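Local coordinates for RNA-directed RNA polymerase (Infectious pancreatic necrosis virus, PDB 2YI9), which catalyses RNA-directed RNA synthesis for the virus and probably occurs both free and covalently attached to the genomic RNA, at residues I65-E70 against G98-Y103; A261-L266 against P325-L330. All coordinates share one frame; numbering follows the deposited sequence.

Overall arrangement
Interaction 1 is complete in the chain before either segment of interaction 2 begins, and all four segments belong to the palm region of the polymerase. The first is a strand pairing at the surface, its centre about 33 Å from the centre of the chain; the second is a buried helix pairing, at about 20 Å. Their own centres lie about 17 Å apart and their nearest atoms about 6 Å, so they do not touch. Strand 92-98 joins them: it pairs with strand 65-72 and packs on helix 256-278, with P96 meeting I65 and M68 from one contact and L266 from the other. Both also border a segment predicted to bind GTP, I65 near L249 and L266 near P250.

Interaction 1 (I65-E70 against G98-Y103); sequences IPTMVE and GTTAFY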
ATOM      1  N   ILE A  65       3.631   1.401 -28.906  1.00 21.28           N
ATOM      2  CA  ILE A  65       2.204   1.659 -28.673  1.00 19.57           C
ATOM      3  C   ILE A  65       1.655   2.444 -29.862  1.00 22.14           C
ATOM      4  O   ILE A  65       2.255   3.454 -30.241  1.00 19.55           O
ATOM      5  CB  ILE A  65       1.942   2.418 -27.330  1.00 21.40           C
ATOM      6  CG1 ILE A  65       2.608   1.706 -26.129  1.00 20.77           C
ATOM      7  CG2 ILE A  65       0.415   2.633 -27.089  1.00 21.75           C
ATOM      8  CD1 ILE A  65       2.561   2.465 -24.768  1.00 29.44           C
ATOM      9  N   PRO A  66       0.498   2.025 -30.438  1.00 20.32           N
ATOM     10  CA  PRO A  66      -0.100   2.813 -31.534  1.00 19.50           C
ATOM     11  C   PRO A  66      -0.450   4.228 -31.082  1.00 24.94           C
ATOM     12  O   PRO A  66      -0.771   4.459 -29.907  1.00 23.61           O
ATOM     13  CB  PRO A  66      -1.373   2.022 -31.887  1.00 20.77           C
ATOM     14  CG  PRO A  66      -1.081   0.597 -31.413  1.00 24.44           C
ATOM     15  CD  PRO A  66      -0.338   0.843 -30.112  1.00 20.47           C
ATOM     16  N   THR A  67      -0.392   5.181 -32.019  1.00 23.21           N
ATOM     17  CA  THR A  67      -0.778   6.563 -31.729  1.00 22.63           C
ATOM     18  C   THR A  67      -2.286   6.656 -31.418  1.00 26.18           C
ATOM     19  O   THR A  67      -3.052   5.743 -31.745  1.00 23.36           O
ATOM     20  CB  THR A  67      -0.359   7.492 -32.866  1.00 23.89           C
ATOM     21  OG1 THR A  67      -0.826   6.944 -34.098  1.00 23.05           O
ATOM     22  CG2 THR A  67       1.159   7.715 -32.901  1.00 22.08           C
ATOM     23  N   MET A  68      -2.691   7.754 -30.756  1.00 24.79           N
ATOM     24  CA  MET A  68      -4.079   7.985 -30.377  1.00 25.19           C
ATOM     25  C   MET A  68      -4.966   8.342 -31.560  1.00 32.51           C
ATOM     26  O   MET A  68      -4.545   9.063 -32.470  1.00 32.03           O
ATOM     27  CB  MET A  68      -4.179   9.054 -29.279  1.00 26.92           C
ATOM     28  CG  MET A  68      -3.504   8.645 -27.979  1.00 29.22           C
ATOM     29  SD  MET A  68      -4.241   7.145 -27.270  1.00 32.62           S
ATOM     30  CE  MET A  68      -2.947   6.664 -26.106  1.00 29.48           C
ATOM     31  N   VAL A  69      -6.198   7.827 -31.528  1.00 30.87           N
ATOM     32  CA  VAL A  69      -7.267   8.083 -32.500  1.00 32.19           C
ATOM     33  C   VAL A  69      -8.491   8.567 -31.688  1.00 38.21           C
ATOM     34  O   VAL A  69      -8.749   8.055 -30.592  1.00 36.76           O
ATOM     35  CB  VAL A  69      -7.565   6.815 -33.344  1.00 36.55           C
ATOM     36  CG1 VAL A  69      -8.976   6.834 -33.924  1.00 37.53           C
ATOM     37  CG2 VAL A  69      -6.534   6.649 -34.454  1.00 36.20           C
ATOM     38  N   GLU A  70      -9.197   9.581 -32.199  1.00 36.61           N
ATOM     39  CA  GLU A  70     -10.393  10.113 -31.557  1.00 37.63           C
ATOM     40  C   GLU A  70     -11.614   9.301 -31.984  1.00 43.43           C
ATOM     41  O   GLU A  70     -11.847   9.112 -33.180  1.00 43.74           O
ATOM     42  CB  GLU A  70     -10.600  11.588 -31.921  1.00 39.70           C
ATOM     43  CG  GLU A  70     -10.291  12.538 -30.781  1.00 55.38           C
ATOM     44  CD  GLU A  70     -10.515  14.011 -31.081  1.00 86.79           C
ATOM     45  OE1 GLU A  70     -11.564  14.355 -31.672  1.00 84.97           O
ATOM     46  OE2 GLU A  70      -9.638  14.827 -30.717  1.00 93.73           O
ATOM     47  N   GLY A  98      -4.059   4.005 -33.660  1.00 26.54           N
ATOM     48  CA  GLY A  98      -3.431   4.622 -34.828  1.00 25.17           C
ATOM     49  C   GLY A  98      -2.683   3.656 -35.721  1.00 30.06           C
ATOM     50  O   GLY A  98      -2.353   2.539 -35.321  1.00 29.75           O
ATOM     51  N   THR A  99      -2.408   4.083 -36.941  1.00 29.76           N
ATOM     52  CA  THR A  99      -1.717   3.275 -37.952  1.00 30.14           C
ATOM     53  C   THR A  99      -0.218   3.151 -37.690  1.00 33.32           C
ATOM     54  O   THR A  99       0.438   2.297 -38.280  1.00 35.33           O
ATOM     55  CB  THR A  99      -1.986   3.839 -39.345  1.00 38.84           C
ATOM     56  OG1 THR A  99      -1.526   5.197 -39.386  1.00 42.72           O
ATOM     57  CG2 THR A  99      -3.471   3.776 -39.722  1.00 37.81           C
ATOM     58  N   THR A 100       0.331   4.016 -36.822  1.00 26.50           N
ATOM     59  CA  THR A 100       1.759   4.055 -36.516  1.00 24.31           C
ATOM     60  C   THR A 100       1.964   3.814 -35.043  1.00 25.08           C
ATOM     61  O   THR A 100       1.219   4.351 -34.224  1.00 24.98           O
ATOM     62  CB  THR A 100       2.337   5.427 -36.940  1.00 25.27           C
ATOM     63  OG1 THR A 100       1.555   6.449 -36.326  1.00 26.32           O
ATOM     64  CG2 THR A 100       2.341   5.618 -38.451  1.00 15.72           C
ATOM     65  N   ALA A 101       2.964   3.016 -34.694  1.00 20.68           N
ATOM     66  CA  ALA A 101       3.254   2.726 -33.291  1.00 20.27           C
ATOM     67  C   ALA A 101       4.641   3.223 -32.911  1.00 21.42           C
ATOM     68  O   ALA A 101       5.559   3.124 -33.701  1.00 20.86           O
ATOM     69  CB  ALA A 101       3.095   1.230 -32.995  1.00 20.87           C
ATOM     70  N   PHE A 102       4.786   3.775 -31.699  1.00 18.54           N
ATOM     71  CA  PHE A 102       6.060   4.327 -31.234  1.00 17.83           C
ATOM     72  C   PHE A 102       6.414   3.847 -29.855  1.00 21.56           C
ATOM     73  O   PHE A 102       5.535   3.418 -29.109  1.00 20.69           O
ATOM     74  CB  PHE A 102       6.061   5.872 -31.298  1.00 18.44           C
ATOM     75  CG  PHE A 102       5.908   6.371 -32.722  1.00 19.43           C
ATOM     76  CD1 PHE A 102       6.921   6.174 -33.659  1.00 20.20           C
ATOM     77  CD2 PHE A 102       4.722   6.959 -33.143  1.00 20.49           C
ATOM     78  CE1 PHE A 102       6.759   6.584 -34.987  1.00 23.34           C
ATOM     79  CE2 PHE A 102       4.562   7.381 -34.459  1.00 21.24           C
ATOM     80  CZ  PHE A 102       5.586   7.191 -35.378  1.00 21.80           C
ATOM     81  N   TYR A 103       7.713   3.904 -29.523  1.00 17.79           N
ATOM     82  CA  TYR A 103       8.205   3.510 -28.211  1.00 17.09           C
ATOM     83  C   TYR A 103       7.903   4.604 -27.204  1.00 21.02           C
ATOM     84  O   TYR A 103       8.177   5.775 -27.483  1.00 20.09           O
ATOM     85  CB  TYR A 103       9.710   3.200 -28.232  1.00 16.94           C
ATOM     86  CG  TYR A 103      10.066   2.101 -29.208  1.00 18.32           C
ATOM     87  CD1 TYR A 103       9.629   0.795 -29.009  1.00 19.47           C
ATOM     88  CD2 TYR A 103      10.827   2.370 -30.344  1.00 20.25           C
ATOM     89  CE1 TYR A 103       9.928  -0.216 -29.924  1.00 20.86           C
ATOM     90  CE2 TYR A 103      11.172   1.357 -31.241  1.00 21.26           C
ATOM     91  CZ  TYR A 103      10.718   0.066 -31.026  1.00 27.97           C
ATOM     92  OH  TYR A 103      11.022  -0.943 -31.905  1.00 32.07           O
TER
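Both T67 and T100 place OG1 between the backbone N and the carbonyl carbon (chi1 51° and 54°), and these matching torsions bring the two hydroxyls together at an OG1-OG1 distance of 3.3 Å, a weak hydrogen bond in which either could be the donor. The same rotation sets the methyl of T67 anti to its carbonyl carbon, where CG2 meets the edge of the F102 ring in its plane, 3.7 Å from CD2. The backbones of the two segments pair as well. I65 N donates to F102 O (2.8 Å) in a nearly straight bond, 172° at the hydrogen, and F102 N returns a bond to I65 O (2.9 Å). Next comes a non-hydrogen-bonded pair, P66 with A101, whose CA atoms approach to 3.8 Å and whose side chains share one face of the sheet, while I65 and F102 are on the other. This is the antiparallel register of a three-stranded sheet in which strand 65-72 is central, flanked by strands 92-98 and 100-102. The chain turns a corner at T99, and T67 bonds to both sides of it: its N donates to T100 O (2.9 Å), and its O accepts from G98 N (2.8 Å). G98 has no side chain, and a methyl of V69, CG2, packs against it, 3.7 Å from G98 CA. Beyond it the pairing with strand 92-98 continues through backbone bonds between V69 and V95. The side chain of I65 packs on W295, Y296 and P96 and comes near L249 of a segment predicted to bind GTP, and M68 touches Y251 of that segment.

Interaction 2 (A261-L266 against P325-L330); sequences AEALVL and PYPTHL
A263 sets its methyl over one face of the Y326 ring, a CH-pi contact at the centre of a helix-helix packing between helix 256-278 and the first turn of helix 326-340, within the polymerase palm region. The axes of the two short segments cross at -68° and approach to 8.6 Å, and the CA atoms of A263 and P327 are 4.8 Å apart, a closeness consistent with the small side chain at the crossing. A263 CB lies 3.6 Å from the Y326 ring centroid, 19° off the normal; the offset is toward the rim, where CD2 is the nearest ring atom. Y326 reaches this position with CG anti to the backbone N (chi1 -164°), which lays the ring face against A263 CB. Its hydroxyl is hydrogen-bonded to T260 and its ring makes a cation-pi contact with K256, so both polar and aromatic parts of the side chain engage the same helix. P325 occupies the N-cap position, and P327 is in the first turn, where a proline costs no helical N-H bond. The pyrrolidine of P327 runs alongside the L266 side chain in the same direction, with P327 CG 3.6 Å from L266 CB and 4.0 Å from L266 CD1. No hydrogen bond crosses between the segments, in keeping with an apolar, buried interface. L264 sets out away from the partner helix, but L330, with CG anti to its backbone N, sends a branch slantwise across it, and L264 CD2 touches L330 CD2 at 3.7 Å.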
ATOM      1  N   ALA A 261     -12.678   8.220 -18.959  1.00 23.45           N
ATOM      2  CA  ALA A 261     -13.447   7.623 -20.055  1.00 23.42           C
ATOM      3  C   ALA A 261     -12.564   6.657 -20.869  1.00 26.82           C
ATOM      4  O   ALA A 261     -13.007   5.549 -21.194  1.00 24.31           O
ATOM      5  CB  ALA A 261     -14.044   8.708 -20.947  1.00 24.37           C
ATOM      6  N   GLU A 262     -11.293   7.059 -21.137  1.00 23.68           N
ATOM      7  CA  GLU A 262     -10.316   6.243 -21.870  1.00 23.95           C
ATOM      8  C   GLU A 262     -10.012   4.953 -21.099  1.00 26.12           C
ATOM      9  O   GLU A 262      -9.933   3.887 -21.713  1.00 25.76           O
ATOM     10  CB  GLU A 262      -9.005   7.023 -22.083  1.00 25.19           C
ATOM     11  CG  GLU A 262      -9.090   8.076 -23.177  1.00 29.79           C
ATOM     12  CD  GLU A 262      -9.809   9.385 -22.894  1.00 32.77           C
ATOM     13  OE1 GLU A 262     -10.131   9.682 -21.717  1.00 30.94           O
ATOM     14  OE2 GLU A 262     -10.005  10.145 -23.866  1.00 34.76           O
ATOM     15  N   ALA A 263      -9.850   5.048 -19.765  1.00 22.21           N
ATOM     16  CA  ALA A 263      -9.564   3.882 -18.931  1.00 22.93           C
ATOM     17  C   ALA A 263     -10.725   2.898 -18.984  1.00 28.76           C
ATOM     18  O   ALA A 263     -10.490   1.698 -19.059  1.00 29.59           O
ATOM     19  CB  ALA A 263      -9.286   4.299 -17.495  1.00 23.26           C
ATOM     20  N   LEU A 264     -11.978   3.404 -18.998  1.00 25.27           N
ATOM     21  CA  LEU A 264     -13.166   2.560 -19.094  1.00 25.59           C
ATOM     22  C   LEU A 264     -13.217   1.847 -20.420  1.00 27.78           C
ATOM     23  O   LEU A 264     -13.501   0.650 -20.446  1.00 27.14           O
ATOM     24  CB  LEU A 264     -14.461   3.354 -18.853  1.00 26.66           C
ATOM     25  CG  LEU A 264     -14.688   3.867 -17.425  1.00 30.91           C
ATOM     26  CD1 LEU A 264     -15.841   4.862 -17.391  1.00 33.50           C
ATOM     27  CD2 LEU A 264     -14.916   2.713 -16.449  1.00 30.16           C
ATOM     28  N   VAL A 265     -12.911   2.559 -21.525  1.00 24.03           N
ATOM     29  CA  VAL A 265     -12.889   1.975 -22.877  1.00 22.89           C
ATOM     30  C   VAL A 265     -11.851   0.838 -22.935  1.00 24.17           C
ATOM     31  O   VAL A 265     -12.167  -0.245 -23.392  1.00 24.50           O
ATOM     32  CB  VAL A 265     -12.631   3.049 -23.981  1.00 26.35           C
ATOM     33  CG1 VAL A 265     -12.469   2.413 -25.365  1.00 25.50           C
ATOM     34  CG2 VAL A 265     -13.735   4.093 -24.006  1.00 26.48           C
ATOM     35  N   LEU A 266     -10.626   1.093 -22.458  1.00 22.21           N
ATOM     36  CA  LEU A 266      -9.534   0.109 -22.466  1.00 21.11           C
ATOM     37  C   LEU A 266      -9.800  -1.074 -21.542  1.00 24.81           C
ATOM     38  O   LEU A 266      -9.571  -2.211 -21.953  1.00 25.72           O
ATOM     39  CB  LEU A 266      -8.179   0.763 -22.150  1.00 20.29           C
ATOM     40  CG  LEU A 266      -7.673   1.806 -23.175  1.00 24.53           C
ATOM     41  CD1 LEU A 266      -6.364   2.416 -22.710  1.00 23.22           C
ATOM     42  CD2 LEU A 266      -7.536   1.191 -24.595  1.00 26.00           C
ATOM     43  N   PRO A 325      -0.864   1.172 -15.107  1.00 17.98           N
ATOM     44  CA  PRO A 325      -1.813   1.706 -16.088  1.00 18.36           C
ATOM     45  C   PRO A 325      -3.217   1.753 -15.440  1.00 23.72           C
ATOM     46  O   PRO A 325      -3.631   0.813 -14.750  1.00 23.10           O
ATOM     47  CB  PRO A 325      -1.745   0.659 -17.217  1.00 19.52           C
ATOM     48  CG  PRO A 325      -0.354   0.082 -17.084  1.00 22.97           C
ATOM     49  CD  PRO A 325      -0.215  -0.061 -15.610  1.00 18.48           C
ATOM     50  N   TYR A 326      -3.913   2.877 -15.615  1.00 20.32           N
ATOM     51  CA  TYR A 326      -5.263   3.107 -15.085  1.00 19.46           C
ATOM     52  C   TYR A 326      -6.228   1.911 -15.378  1.00 21.10           C
ATOM     53  O   TYR A 326      -6.902   1.478 -14.436  1.00 20.52           O
ATOM     54  CB  TYR A 326      -5.801   4.443 -15.652  1.00 19.04           C
ATOM     55  CG  TYR A 326      -7.003   5.085 -14.979  1.00 19.02           C
ATOM     56  CD1 TYR A 326      -7.697   4.433 -13.951  1.00 19.24           C
ATOM     57  CD2 TYR A 326      -7.467   6.330 -15.386  1.00 19.80           C
ATOM     58  CE1 TYR A 326      -8.828   5.009 -13.359  1.00 20.09           C
ATOM     59  CE2 TYR A 326      -8.603   6.902 -14.821  1.00 20.07           C
ATOM     60  CZ  TYR A 326      -9.272   6.249 -13.797  1.00 27.63           C
ATOM     61  OH  TYR A 326     -10.363   6.859 -13.230  1.00 24.56           O
ATOM     62  N   PRO A 327      -6.316   1.344 -16.618  1.00 18.05           N
ATOM     63  CA  PRO A 327      -7.255   0.217 -16.833  1.00 18.34           C
ATOM     64  C   PRO A 327      -6.951  -1.012 -15.969  1.00 21.76           C
ATOM     65  O   PRO A 327      -7.883  -1.644 -15.467  1.00 19.43           O
ATOM     66  CB  PRO A 327      -7.122  -0.083 -18.330  1.00 19.86           C
ATOM     67  CG  PRO A 327      -6.584   1.190 -18.915  1.00 24.21           C
ATOM     68  CD  PRO A 327      -5.638   1.700 -17.888  1.00 18.95           C
ATOM     69  N   THR A 328      -5.653  -1.318 -15.771  1.00 18.83           N
ATOM     70  CA  THR A 328      -5.184  -2.438 -14.934  1.00 19.48           C
ATOM     71  C   THR A 328      -5.553  -2.171 -13.467  1.00 23.34           C
ATOM     72  O   THR A 328      -6.080  -3.057 -12.796  1.00 24.30           O
ATOM     73  CB  THR A 328      -3.664  -2.593 -15.086  1.00 23.98           C
ATOM     74  OG1 THR A 328      -3.399  -2.727 -16.478  1.00 20.81           O
ATOM     75  CG2 THR A 328      -3.097  -3.786 -14.283  1.00 23.69           C
ATOM     76  N   HIS A 329      -5.293  -0.951 -12.992  1.00 19.55           N
ATOM     77  CA  HIS A 329      -5.619  -0.540 -11.632  1.00 19.49           C
ATOM     78  C   HIS A 329      -7.120  -0.716 -11.380  1.00 23.61           C
ATOM     79  O   HIS A 329      -7.515  -1.268 -10.358  1.00 21.82           O
ATOM     80  CB  HIS A 329      -5.181   0.911 -11.384  1.00 20.76           C
ATOM     81  CG  HIS A 329      -5.609   1.419 -10.042  1.00 25.30           C
ATOM     82  ND1 HIS A 329      -5.023   0.954  -8.876  1.00 27.94           N
ATOM     83  CD2 HIS A 329      -6.600   2.283  -9.718  1.00 28.34           C
ATOM     84  CE1 HIS A 329      -5.651   1.571  -7.886  1.00 27.97           C
ATOM     85  NE2 HIS A 329      -6.611   2.380  -8.342  1.00 28.43           N
ATOM     86  N   LEU A 330      -7.941  -0.297 -12.333  1.00 22.41           N
ATOM     87  CA  LEU A 330      -9.383  -0.411 -12.239  1.00 23.25           C
ATOM     88  C   LEU A 330      -9.854  -1.881 -12.193  1.00 24.56           C
ATOM     89  O   LEU A 330     -10.639  -2.225 -11.319  1.00 24.87           O
ATOM     90  CB  LEU A 330     -10.009   0.339 -13.423  1.00 24.27           C
ATOM     91  CG  LEU A 330     -11.513   0.491 -13.431  1.00 30.75           C
ATOM     92  CD1 LEU A 330     -12.003   1.270 -12.184  1.00 31.57           C
ATOM     93  CD2 LEU A 330     -11.968   1.154 -14.744  1.00 33.55           C
TER